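Local coordinates for protein CurH (Lyngbya majuscula, PDB 3KG7) that probably dehydrates an acyl-chain intermediate during curacin biosynthesis, serving as the double-hotdog dehydratase domain of a polyketide synthase module, at residues T154-S159 with P213-F218; E250-N255 with Q259-D264; Y26-D29 with N34-W37. All coordinates share one frame; numbering follows the deposited sequence.

How the contacts relate
Followed from the N terminus, the chain first makes contact 3, where strand 24-30 and the segment 34-37 beyond it close a short turn in the N-terminal half of the chain. The other two contacts lie on the opposite side of the chain's centre, their centres about 30 and 32 Å from that of contact 3. Contact 1 closes a longer loop of 53 residues, bringing helix 150-159 against the loop after helix 202-207. Contact 2 then closes the tight hairpin of strands 243-255 and 260-268. The three follow in series, with no nesting or crossing. Contacts 1 and 2 nevertheless touch: D214 and F218 of the loop meet S252 and R261 of the hairpin.

Contact 1: T154-S159 with P213-F218; sequences TEIYAS and PDLFDF
I156, on the helical segment 154-159, packs against L215 and F216 of the irregular segment 213-218. Its CD1 lies above one face of the F216 ring, 3.9 Å from the centroid and offset toward the rim at CD2, which makes a CH-pi contact. I156 CD1 also lies 3.5 Å from the backbone L215 O, while I156 CG2, on the other branch, packs against L215 CD2 at 4.0 Å.

The closely packed side is the inner one. L215 and Y157 are both buried, and L215 CD2 also meets Y157 CE1 at 4.0 Å, with the two side chains nearly perpendicular. With CG opposite its backbone N (chi1 -157°), L215 turns CD2 toward the helix, where it touches both I156 and Y157. The phenol oxygen of Y157 is satisfied by a hydrogen bond to R210 O. The outer side is looser: F216 is exposed, and its CB points away from the helix, though the ring comes back to meet I156 CD1. No hydrogen bond crosses between the segments.

Around this apolar patch, L215 also touches L153 and F216 touches T152, both on helix 150-159. Within the loop, P213 and D214 rest on P251 of strand 243-255, and F218 meets W226 of strand 225-236 edge to face.

Contact 2: E250-N255 with Q259-D264; sequences EPSRVN and QTRSYD
S252 and R253 meet R261 and S262 where strands 243-255 and 260-268 run antiparallel as a hairpin. Four backbone hydrogen bonds join them. R253 and S262 form a hydrogen-bonded pair, with R253 N to S262 O and S262 N to R253 O both 2.8 Å. N255 and T260 form the next such pair, N255 N to T260 O being 2.8 Å. V254 and R261 sit between them as a non-hydrogen-bonded pair, and R261 CA lends a CA-H...O contact to R253 O. Close to the turn, Q259 and T260 both face N255, giving a G1 beta bulge.

Side-chain hydrogen bonding centres on S252 OG. R261 NH2 donates to S252 OG at 3.0 Å, the oxygen lying 20° out of the guanidinium plane, and R261 NE adds a weak bond. A bend at chi3 (81°) turns the guanidinium back to the serine.

Both faces of the R261 guanidinium are covered: V254 CG2 lies 3.5 Å above one, and F218 comes over the other in a cation-pi contact.

Among the charged groups, R261 NH2 makes a salt bridge with D214 OD2, whereas R253 NH1 remains 4.1 Å from D264 OD2, beyond a salt bridge; D264 OD1 instead accepts from G280 N.

A leucine in place of R261 would probably leave the D214 carboxylate without its charged mate and S252 OG without either guanidinium donor. D214, bonded to R261 and to S252 N, ties the 213-218 loop to the hairpin, and its carboxylate probably offsets the charge of the buried arginine.

Contact 3: Y26-D29 with N34-W37; sequences YHQD and NHPW
H35 NE2 donates to Q28 OE1 across 3.1 Å, in a fairly straight bond with an angle of 160° at the hydrogen. The acceptor lies at the edge of the imidazole, almost in its plane. Seen from the glutamine the approach is less regular, for the nitrogen comes from above the carbonyl plane, 58° out of it, and the amide and ring are turned steeply against each other. Q28 places CG between its backbone N and carbonyl carbon (chi1 71°), and the chain then runs extended to bring OE1 to the histidine. The other end of the amide is engaged as well: Q28 NE2 bonds to L11 O, so both polar atoms of this buried group have partners.

The contact belongs to the N-terminal half of the double hotdog. Strand 24-30 carries Q28, whose side chain also touches M57 on helix 52-62, and segment 34-37 lies in the loop leading on to strand 41-43.

The imidazole is held from a second edge. W37 NE1 donates to H35 ND1 at 3.1 Å, nearly in the histidine plane, and the two bonds together should fix the ring's rotation. The indole in turn packs edge to face with H201 and touches P202 and V203 of helix 202-207. Nearer the turn, N34 CB lies 3.7 Å from D29 O, while N34 N is bonded to N31 OD1.

Contact 1: T154-S159 with P213-F218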
ATOM      1  N   THR C 154     -34.725   0.744  23.799  1.00 91.30           N
ATOM      2  CA  THR C 154     -34.403  -0.540  23.159  1.00 89.51           C
ATOM      3  C   THR C 154     -35.541  -0.973  22.237  1.00 88.85           C
ATOM      4  O   THR C 154     -35.306  -1.526  21.164  1.00 88.78           O
ATOM      5  CB  THR C 154     -34.123  -1.670  24.197  1.00 89.80           C
ATOM      6  OG1 THR C 154     -33.350  -1.152  25.292  1.00 90.17           O
ATOM      7  CG2 THR C 154     -33.352  -2.827  23.547  1.00 89.08           C
ATOM      8  N   GLU C 155     -36.769  -0.701  22.663  1.00 89.17           N
ATOM      9  CA  GLU C 155     -37.947  -1.037  21.874  1.00 91.20           C
ATOM     10  C   GLU C 155     -38.038  -0.192  20.607  1.00 91.10           C
ATOM     11  O   GLU C 155     -38.394  -0.703  19.545  1.00 91.32           O
ATOM     12  CB  GLU C 155     -39.217  -0.926  22.722  1.00 91.04           C
ATOM     13  CG  GLU C 155     -39.445  -2.147  23.620  1.00 92.35           C
ATOM     14  CD  GLU C 155     -40.387  -1.852  24.786  1.00 93.94           C
ATOM     15  OE1 GLU C 155     -40.035  -0.998  25.636  1.00 94.95           O
ATOM     16  OE2 GLU C 155     -41.471  -2.483  24.862  1.00 93.52           O
ATOM     17  N   ILE C 156     -37.697   1.090  20.717  1.00 91.12           N
ATOM     18  CA  ILE C 156     -37.700   1.980  19.560  1.00 91.18           C
ATOM     19  C   ILE C 156     -36.718   1.481  18.501  1.00 90.80           C
ATOM     20  O   ILE C 156     -37.063   1.402  17.319  1.00 91.32           O
ATOM     21  CB  ILE C 156     -37.432   3.449  19.974  1.00 91.77           C
ATOM     22  CG1 ILE C 156     -38.764   4.149  20.265  1.00 91.41           C
ATOM     23  CG2 ILE C 156     -36.634   4.207  18.896  1.00 91.67           C
ATOM     24  CD1 ILE C 156     -38.621   5.540  20.855  1.00 93.19           C
ATOM     25  N   TYR C 157     -35.513   1.121  18.937  1.00 89.55           N
ATOM     26  CA  TYR C 157     -34.499   0.581  18.038  1.00 88.86           C
ATOM     27  C   TYR C 157     -34.965  -0.721  17.407  1.00 88.75           C
ATOM     28  O   TYR C 157     -34.849  -0.901  16.196  1.00 88.91           O
ATOM     29  CB  TYR C 157     -33.188   0.354  18.779  1.00 89.90           C
ATOM     30  CG  TYR C 157     -32.656   1.577  19.484  1.00 90.76           C
ATOM     31  CD1 TYR C 157     -32.820   2.884  18.927  1.00 90.41           C
ATOM     32  CD2 TYR C 157     -31.965   1.438  20.694  1.00 92.12           C
ATOM     33  CE1 TYR C 157     -32.323   4.018  19.579  1.00 90.95           C
ATOM     34  CE2 TYR C 157     -31.450   2.563  21.349  1.00 92.88           C
ATOM     35  CZ  TYR C 157     -31.641   3.849  20.786  1.00 91.18           C
ATOM     36  OH  TYR C 157     -31.144   4.952  21.439  1.00 90.97           O
ATOM     37  N   ALA C 158     -35.499  -1.619  18.234  1.00 88.11           N
ATOM     38  CA  ALA C 158     -36.033  -2.892  17.755  1.00 88.41           C
ATOM     39  C   ALA C 158     -37.127  -2.672  16.717  1.00 88.33           C
ATOM     40  O   ALA C 158     -37.308  -3.496  15.815  1.00 86.89           O
ATOM     41  CB  ALA C 158     -36.552  -3.726  18.913  1.00 87.10           C
ATOM     42  N   SER C 159     -37.829  -1.546  16.847  1.00 89.65           N
ATOM     43  CA  SER C 159     -38.927  -1.176  15.956  1.00 91.21           C
ATOM     44  C   SER C 159     -38.448  -0.720  14.583  1.00 91.75           C
ATOM     45  O   SER C 159     -39.225  -0.696  13.619  1.00 93.01           O
ATOM     46  CB  SER C 159     -39.767  -0.078  16.599  1.00 92.07           C
ATOM     47  OG  SER C 159     -40.452  -0.568  17.745  1.00 94.71           O
ATOM     48  N   PRO C 213     -34.407  14.765  21.055  1.00 90.20           N
ATOM     49  CA  PRO C 213     -35.633  15.206  21.748  1.00 90.10           C
ATOM     50  C   PRO C 213     -36.924  14.516  21.277  1.00 91.16           C
ATOM     51  O   PRO C 213     -37.857  14.329  22.068  1.00 90.06           O
ATOM     52  CB  PRO C 213     -35.694  16.699  21.416  1.00 89.29           C
ATOM     53  CG  PRO C 213     -34.281  17.102  21.268  1.00 88.02           C
ATOM     54  CD  PRO C 213     -33.503  15.903  20.794  1.00 89.44           C
ATOM     55  N   ASP C 214     -36.952  14.131  20.001  1.00 92.70           N
ATOM     56  CA  ASP C 214     -38.135  13.566  19.358  1.00 93.25           C
ATOM     57  C   ASP C 214     -37.885  12.158  18.810  1.00 93.58           C
ATOM     58  O   ASP C 214     -38.226  11.862  17.665  1.00 92.72           O
ATOM     59  CB  ASP C 214     -38.582  14.494  18.221  1.00 93.73           C
ATOM     60  CG  ASP C 214     -37.511  14.663  17.150  1.00 93.60           C
ATOM     61  OD1 ASP C 214     -36.386  15.103  17.475  1.00 93.42           O
ATOM     62  OD2 ASP C 214     -37.802  14.348  15.980  1.00 93.07           O
ATOM     63  N   LEU C 215     -37.299  11.290  19.632  1.00 94.91           N
ATOM     64  CA  LEU C 215     -36.966   9.929  19.201  1.00 96.07           C
ATOM     65  C   LEU C 215     -38.191   9.001  19.130  1.00 96.59           C
ATOM     66  O   LEU C 215     -38.164   7.979  18.445  1.00 96.83           O
ATOM     67  CB  LEU C 215     -35.866   9.327  20.088  1.00 94.95           C
ATOM     68  CG  LEU C 215     -35.031   8.188  19.485  1.00 93.71           C
ATOM     69  CD1 LEU C 215     -33.813   8.732  18.726  1.00 94.89           C
ATOM     70  CD2 LEU C 215     -34.597   7.208  20.564  1.00 92.13           C
ATOM     71  N   PHE C 216     -39.261   9.367  19.827  1.00 98.79           N
ATOM     72  CA  PHE C 216     -40.524   8.622  19.771  1.00101.35           C
ATOM     73  C   PHE C 216     -41.313   8.938  18.494  1.00101.02           C
ATOM     74  O   PHE C 216     -42.399   8.394  18.275  1.00100.72           O
ATOM     75  CB  PHE C 216     -41.378   8.913  21.016  1.00103.51           C
ATOM     76  CG  PHE C 216     -40.761   8.430  22.305  1.00105.25           C
ATOM     77  CD1 PHE C 216     -39.872   9.235  23.016  1.00105.65           C
ATOM     78  CD2 PHE C 216     -41.067   7.168  22.806  1.00106.25           C
ATOM     79  CE1 PHE C 216     -39.294   8.788  24.206  1.00105.88           C
ATOM     80  CE2 PHE C 216     -40.496   6.713  23.996  1.00106.72           C
ATOM     81  CZ  PHE C 216     -39.608   7.525  24.696  1.00105.46           C
ATOM     82  N   ASP C 217     -40.746   9.808  17.659  1.00101.01           N
ATOM     83  CA  ASP C 217     -41.408  10.331  16.465  1.00100.99           C
ATOM     84  C   ASP C 217     -40.992   9.552  15.222  1.00101.28           C
ATOM     85  O   ASP C 217     -41.787   9.381  14.292  1.00 99.45           O
ATOM     86  CB  ASP C 217     -41.053  11.812  16.293  1.00100.72           C
ATOM     87  CG  ASP C 217     -42.217  12.653  15.802  1.00 99.48           C
ATOM     88  OD1 ASP C 217     -42.990  12.186  14.939  1.00 99.16           O
ATOM     89  OD2 ASP C 217     -42.343  13.801  16.277  1.00 98.77           O
ATOM     90  N   PHE C 218     -39.736   9.100  15.217  1.00103.28           N
ATOM     91  CA  PHE C 218     -39.156   8.293  14.139  1.00105.98           C
ATOM     92  C   PHE C 218     -40.066   7.093  13.829  1.00107.82           C
ATOM     93  O   PHE C 218     -39.907   6.024  14.427  1.00107.93           O
ATOM     94  CB  PHE C 218     -37.755   7.791  14.547  1.00105.59           C
ATOM     95  CG  PHE C 218     -36.696   8.878  14.658  1.00106.43           C
ATOM     96  CD1 PHE C 218     -35.506   8.778  13.937  1.00105.65           C
ATOM     97  CD2 PHE C 218     -36.869   9.980  15.499  1.00106.30           C
ATOM     98  CE1 PHE C 218     -34.519   9.764  14.040  1.00104.95           C
ATOM     99  CE2 PHE C 218     -35.881  10.972  15.603  1.00105.05           C
ATOM    100  CZ  PHE C 218     -34.710  10.862  14.873  1.00104.60           C
TER

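Contact 2: E250-N255 with Q259-D264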
ATOM      1  N   GLU C 250     -31.571  20.948  19.828  1.00 89.90           N
ATOM      2  CA  GLU C 250     -32.843  21.130  19.114  1.00 91.20           C
ATOM      3  C   GLU C 250     -33.336  19.842  18.444  1.00 91.91           C
ATOM      4  O   GLU C 250     -32.523  18.988  18.083  1.00 92.84           O
ATOM      5  CB  GLU C 250     -32.791  22.316  18.131  1.00 91.72           C
ATOM      6  CG  GLU C 250     -31.543  22.424  17.262  1.00 93.59           C
ATOM      7  CD  GLU C 250     -31.542  23.681  16.400  1.00 94.00           C
ATOM      8  OE1 GLU C 250     -32.421  23.812  15.522  1.00 94.13           O
ATOM      9  OE2 GLU C 250     -30.655  24.539  16.592  1.00 95.25           O
ATOM     10  N   PRO C 251     -34.675  19.683  18.314  1.00 92.21           N
ATOM     11  CA  PRO C 251     -35.252  18.509  17.646  1.00 91.52           C
ATOM     12  C   PRO C 251     -34.771  18.340  16.204  1.00 90.41           C
ATOM     13  O   PRO C 251     -34.378  19.313  15.557  1.00 90.56           O
ATOM     14  CB  PRO C 251     -36.759  18.791  17.681  1.00 91.62           C
ATOM     15  CG  PRO C 251     -36.940  19.705  18.842  1.00 91.45           C
ATOM     16  CD  PRO C 251     -35.730  20.580  18.827  1.00 91.83           C
ATOM     17  N   SER C 252     -34.802  17.101  15.723  1.00 89.37           N
ATOM     18  CA  SER C 252     -34.303  16.762  14.390  1.00 88.63           C
ATOM     19  C   SER C 252     -35.072  17.476  13.280  1.00 87.66           C
ATOM     20  O   SER C 252     -36.300  17.541  13.307  1.00 88.15           O
ATOM     21  CB  SER C 252     -34.337  15.245  14.170  1.00 87.90           C
ATOM     22  OG  SER C 252     -35.612  14.708  14.472  1.00 87.14           O
ATOM     23  N   ARG C 253     -34.333  18.019  12.316  1.00 87.13           N
ATOM     24  CA  ARG C 253     -34.930  18.635  11.138  1.00 86.64           C
ATOM     25  C   ARG C 253     -35.301  17.571  10.116  1.00 85.39           C
ATOM     26  O   ARG C 253     -34.491  16.716   9.763  1.00 86.30           O
ATOM     27  CB  ARG C 253     -33.998  19.683  10.525  1.00 87.58           C
ATOM     28  CG  ARG C 253     -33.788  20.924  11.408  1.00 89.58           C
ATOM     29  CD  ARG C 253     -32.846  21.957  10.777  1.00 89.54           C
ATOM     30  NE  ARG C 253     -31.729  21.338  10.067  1.00 91.39           N
ATOM     31  CZ  ARG C 253     -30.669  20.790  10.655  1.00 91.49           C
ATOM     32  NH1 ARG C 253     -30.566  20.775  11.979  1.00 91.68           N
ATOM     33  NH2 ARG C 253     -29.712  20.250   9.914  1.00 91.80           N
ATOM     34  N   VAL C 254     -36.544  17.634   9.656  1.00 84.00           N
ATOM     35  CA  VAL C 254     -37.095  16.645   8.748  1.00 81.65           C
ATOM     36  C   VAL C 254     -37.252  17.262   7.366  1.00 82.53           C
ATOM     37  O   VAL C 254     -38.127  18.108   7.152  1.00 84.79           O
ATOM     38  CB  VAL C 254     -38.472  16.127   9.253  1.00 80.75           C
ATOM     39  CG1 VAL C 254     -39.078  15.113   8.273  1.00 80.21           C
ATOM     40  CG2 VAL C 254     -38.336  15.517  10.642  1.00 79.92           C
ATOM     41  N   ASN C 255     -36.375  16.876   6.443  1.00 81.33           N
ATOM     42  CA  ASN C 255     -36.601  17.177   5.037  1.00 83.08           C
ATOM     43  C   ASN C 255     -37.644  16.194   4.512  1.00 84.86           C
ATOM     44  O   ASN C 255     -37.560  14.988   4.763  1.00 86.16           O
ATOM     45  CB  ASN C 255     -35.303  17.092   4.218  1.00 82.67           C
ATOM     46  CG  ASN C 255     -35.461  17.733   2.827  1.00 83.39           C
ATOM     47  OD1 ASN C 255     -36.515  17.436   2.071  1.00 84.33           O
ATOM     48  ND2 ASN C 255     -34.360  18.564   2.472  1.00 83.59           N
ATOM     49  N   GLN C 259     -36.467  13.632   1.844  1.00 91.35           N
ATOM     50  CA  GLN C 259     -36.662  12.538   2.815  1.00 89.53           C
ATOM     51  C   GLN C 259     -35.438  12.152   3.657  1.00 88.37           C
ATOM     52  O   GLN C 259     -34.839  11.092   3.451  1.00 88.03           O
ATOM     53  CB  GLN C 259     -37.247  11.304   2.108  1.00 90.49           C
ATOM     54  CG  GLN C 259     -38.010  10.338   3.022  1.00 90.88           C
ATOM     55  CD  GLN C 259     -39.346  10.889   3.511  1.00 90.50           C
ATOM     56  OE1 GLN C 259     -39.949  11.763   2.883  1.00 90.65           O
ATOM     57  NE2 GLN C 259     -39.814  10.370   4.640  1.00 90.45           N
ATOM     58  N   THR C 260     -35.084  13.018   4.605  1.00 86.75           N
ATOM     59  CA  THR C 260     -33.961  12.793   5.520  1.00 83.23           C
ATOM     60  C   THR C 260     -34.253  13.445   6.865  1.00 83.51           C
ATOM     61  O   THR C 260     -34.879  14.506   6.916  1.00 85.63           O
ATOM     62  CB  THR C 260     -32.644  13.419   4.993  1.00 82.81           C
ATOM     63  OG1 THR C 260     -32.802  14.839   4.831  1.00 81.84           O
ATOM     64  CG2 THR C 260     -32.213  12.802   3.667  1.00 82.88           C
ATOM     65  N   ARG C 261     -33.810  12.819   7.952  1.00 82.80           N
ATOM     66  CA  ARG C 261     -33.823  13.464   9.271  1.00 83.77           C
ATOM     67  C   ARG C 261     -32.397  13.839   9.639  1.00 83.36           C
ATOM     68  O   ARG C 261     -31.502  13.000   9.546  1.00 84.88           O
ATOM     69  CB  ARG C 261     -34.389  12.541  10.352  1.00 83.98           C
ATOM     70  CG  ARG C 261     -35.829  12.134  10.170  1.00 85.38           C
ATOM     71  CD  ARG C 261     -36.302  11.341  11.370  1.00 86.75           C
ATOM     72  NE  ARG C 261     -36.685  12.206  12.484  1.00 89.01           N
ATOM     73  CZ  ARG C 261     -37.930  12.614  12.729  1.00 90.30           C
ATOM     74  NH1 ARG C 261     -38.933  12.241  11.944  1.00 90.45           N
ATOM     75  NH2 ARG C 261     -38.178  13.400  13.767  1.00 90.73           N
ATOM     76  N   SER C 262     -32.181  15.086  10.052  1.00 82.63           N
ATOM     77  CA  SER C 262     -30.835  15.547  10.411  1.00 82.78           C
ATOM     78  C   SER C 262     -30.806  16.215  11.776  1.00 82.29           C
ATOM     79  O   SER C 262     -31.776  16.869  12.176  1.00 82.84           O
ATOM     80  CB  SER C 262     -30.296  16.525   9.367  1.00 83.06           C
ATOM     81  OG  SER C 262     -30.728  16.181   8.064  1.00 85.69           O
ATOM     82  N   TYR C 263     -29.685  16.058  12.483  1.00 80.79           N
ATOM     83  CA  TYR C 263     -29.513  16.682  13.802  1.00 80.88           C
ATOM     84  C   TYR C 263     -28.059  16.927  14.215  1.00 81.51           C
ATOM     85  O   TYR C 263     -27.123  16.562  13.502  1.00 82.62           O
ATOM     86  CB  TYR C 263     -30.301  15.935  14.905  1.00 81.67           C
ATOM     87  CG  TYR C 263     -30.066  14.440  15.009  1.00 81.03           C
ATOM     88  CD1 TYR C 263     -30.712  13.545  14.147  1.00 81.17           C
ATOM     89  CD2 TYR C 263     -29.228  13.914  15.994  1.00 81.42           C
ATOM     90  CE1 TYR C 263     -30.504  12.163  14.246  1.00 81.82           C
ATOM     91  CE2 TYR C 263     -29.016  12.533  16.104  1.00 82.33           C
ATOM     92  CZ  TYR C 263     -29.655  11.665  15.227  1.00 82.07           C
ATOM     93  OH  TYR C 263     -29.443  10.307  15.332  1.00 81.07           O
ATOM     94  N   ASP C 264     -27.893  17.566  15.370  1.00 81.49           N
ATOM     95  CA  ASP C 264     -26.580  17.949  15.896  1.00 81.14           C
ATOM     96  C   ASP C 264     -26.339  17.351  17.270  1.00 80.76           C
ATOM     97  O   ASP C 264     -27.266  17.230  18.074  1.00 82.19           O
ATOM     98  CB  ASP C 264     -26.478  19.474  15.988  1.00 80.91           C
ATOM     99  CG  ASP C 264     -26.669  20.140  14.654  1.00 81.89           C
ATOM    100  OD1 ASP C 264     -26.072  19.664  13.663  1.00 80.27           O
ATOM    101  OD2 ASP C 264     -27.431  21.127  14.595  1.00 83.78           O
TER

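Contact 3: Y26-D29 with N34-W37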
ATOM      1  N   TYR C  26      -4.348   2.132   5.113  1.00 79.08           N
ATOM      2  CA  TYR C  26      -4.522   1.259   6.249  1.00 78.01           C
ATOM      3  C   TYR C  26      -5.345   0.046   5.822  1.00 78.91           C
ATOM      4  O   TYR C  26      -6.522   0.166   5.475  1.00 80.55           O
ATOM      5  CB  TYR C  26      -5.194   2.012   7.382  1.00 79.46           C
ATOM      6  CG  TYR C  26      -4.416   3.223   7.865  1.00 81.77           C
ATOM      7  CD1 TYR C  26      -3.541   3.128   8.960  1.00 78.76           C
ATOM      8  CD2 TYR C  26      -4.560   4.472   7.238  1.00 79.77           C
ATOM      9  CE1 TYR C  26      -2.826   4.234   9.412  1.00 79.26           C
ATOM     10  CE2 TYR C  26      -3.845   5.590   7.688  1.00 78.09           C
ATOM     11  CZ  TYR C  26      -2.985   5.460   8.775  1.00 80.41           C
ATOM     12  OH  TYR C  26      -2.277   6.554   9.226  1.00 83.62           O
ATOM     13  N   HIS C  27      -4.716  -1.124   5.820  1.00 76.85           N
ATOM     14  CA  HIS C  27      -5.389  -2.322   5.340  1.00 75.43           C
ATOM     15  C   HIS C  27      -5.472  -3.410   6.391  1.00 76.17           C
ATOM     16  O   HIS C  27      -4.508  -3.656   7.110  1.00 80.44           O
ATOM     17  CB  HIS C  27      -4.737  -2.831   4.056  1.00 72.38           C
ATOM     18  CG  HIS C  27      -3.313  -3.253   4.216  1.00 72.89           C
ATOM     19  ND1 HIS C  27      -2.930  -4.579   4.229  1.00 72.71           N
ATOM     20  CD2 HIS C  27      -2.176  -2.529   4.351  1.00 72.89           C
ATOM     21  CE1 HIS C  27      -1.617  -4.654   4.365  1.00 71.51           C
ATOM     22  NE2 HIS C  27      -1.135  -3.426   4.443  1.00 73.15           N
ATOM     23  N   GLN C  28      -6.635  -4.048   6.478  1.00 76.55           N
ATOM     24  CA  GLN C  28      -6.866  -5.145   7.418  1.00 77.36           C
ATOM     25  C   GLN C  28      -7.971  -6.041   6.911  1.00 79.07           C
ATOM     26  O   GLN C  28      -8.733  -5.658   6.024  1.00 80.58           O
ATOM     27  CB  GLN C  28      -7.281  -4.607   8.788  1.00 77.41           C
ATOM     28  CG  GLN C  28      -8.686  -4.020   8.808  1.00 77.35           C
ATOM     29  CD  GLN C  28      -8.959  -3.210  10.049  1.00 79.81           C
ATOM     30  OE1 GLN C  28      -8.687  -3.658  11.161  1.00 82.32           O
ATOM     31  NE2 GLN C  28      -9.503  -2.007   9.870  1.00 78.75           N
ATOM     32  N   ASP C  29      -8.070  -7.226   7.499  1.00 80.59           N
ATOM     33  CA  ASP C  29      -9.180  -8.118   7.225  1.00 80.72           C
ATOM     34  C   ASP C  29     -10.196  -8.008   8.347  1.00 79.31           C
ATOM     35  O   ASP C  29      -9.889  -8.305   9.504  1.00 80.54           O
ATOM     36  CB  ASP C  29      -8.682  -9.554   7.036  1.00 81.91           C
ATOM     37  CG  ASP C  29      -7.966  -9.746   5.705  1.00 85.11           C
ATOM     38  OD1 ASP C  29      -8.124 -10.817   5.088  1.00 86.93           O
ATOM     39  OD2 ASP C  29      -7.256  -8.817   5.257  1.00 87.97           O
ATOM     40  N   ASN C  34     -11.505 -10.655  14.349  1.00 83.48           N
ATOM     41  CA  ASN C  34     -10.778  -9.408  14.505  1.00 85.05           C
ATOM     42  C   ASN C  34     -11.559  -8.394  15.328  1.00 85.99           C
ATOM     43  O   ASN C  34     -11.014  -7.768  16.248  1.00 87.48           O
ATOM     44  CB  ASN C  34     -10.528  -8.804  13.123  1.00 88.52           C
ATOM     45  CG  ASN C  34      -9.336  -9.405  12.431  1.00 92.49           C
ATOM     46  OD1 ASN C  34      -9.298 -10.608  12.143  1.00 93.12           O
ATOM     47  ND2 ASN C  34      -8.342  -8.564  12.148  1.00 93.61           N
ATOM     48  N   HIS C  35     -12.838  -8.253  14.974  1.00 84.08           N
ATOM     49  CA  HIS C  35     -13.707  -7.207  15.474  1.00 83.19           C
ATOM     50  C   HIS C  35     -15.025  -7.790  15.975  1.00 82.96           C
ATOM     51  O   HIS C  35     -16.071  -7.547  15.368  1.00 84.20           O
ATOM     52  CB  HIS C  35     -14.012  -6.229  14.342  1.00 84.81           C
ATOM     53  CG  HIS C  35     -12.834  -5.428  13.897  1.00 85.81           C
ATOM     54  ND1 HIS C  35     -12.565  -4.169  14.389  1.00 87.30           N
ATOM     55  CD2 HIS C  35     -11.857  -5.703  13.001  1.00 85.76           C
ATOM     56  CE1 HIS C  35     -11.463  -3.707  13.822  1.00 87.71           C
ATOM     57  NE2 HIS C  35     -11.012  -4.620  12.979  1.00 86.66           N
ATOM     58  N   PRO C  36     -14.992  -8.543  17.091  1.00 81.47           N
ATOM     59  CA  PRO C  36     -16.215  -9.153  17.593  1.00 79.64           C
ATOM     60  C   PRO C  36     -17.347  -8.170  17.846  1.00 80.70           C
ATOM     61  O   PRO C  36     -18.507  -8.578  17.850  1.00 81.22           O
ATOM     62  CB  PRO C  36     -15.773  -9.795  18.912  1.00 78.81           C
ATOM     63  CG  PRO C  36     -14.502  -9.144  19.258  1.00 78.34           C
ATOM     64  CD  PRO C  36     -13.846  -8.877  17.949  1.00 80.01           C
ATOM     65  N   TRP C  37     -17.019  -6.898  18.053  1.00 79.96           N
ATOM     66  CA  TRP C  37     -18.036  -5.886  18.374  1.00 80.81           C
ATOM     67  C   TRP C  37     -19.089  -5.720  17.287  1.00 80.93           C
ATOM     68  O   TRP C  37     -20.238  -5.419  17.586  1.00 81.31           O
ATOM     69  CB  TRP C  37     -17.402  -4.532  18.707  1.00 81.19           C
ATOM     70  CG  TRP C  37     -16.593  -3.901  17.602  1.00 81.09           C
ATOM     71  CD1 TRP C  37     -15.264  -4.098  17.344  1.00 82.03           C
ATOM     72  CD2 TRP C  37     -17.055  -2.956  16.630  1.00 81.39           C
ATOM     73  NE1 TRP C  37     -14.875  -3.343  16.262  1.00 82.65           N
ATOM     74  CE2 TRP C  37     -15.954  -2.628  15.808  1.00 82.02           C
ATOM     75  CE3 TRP C  37     -18.297  -2.356  16.368  1.00 82.45           C
ATOM     76  CZ2 TRP C  37     -16.054  -1.724  14.744  1.00 81.48           C
ATOM     77  CZ3 TRP C  37     -18.396  -1.458  15.306  1.00 81.91           C
ATOM     78  CH2 TRP C  37     -17.275  -1.149  14.511  1.00 80.91           C
TER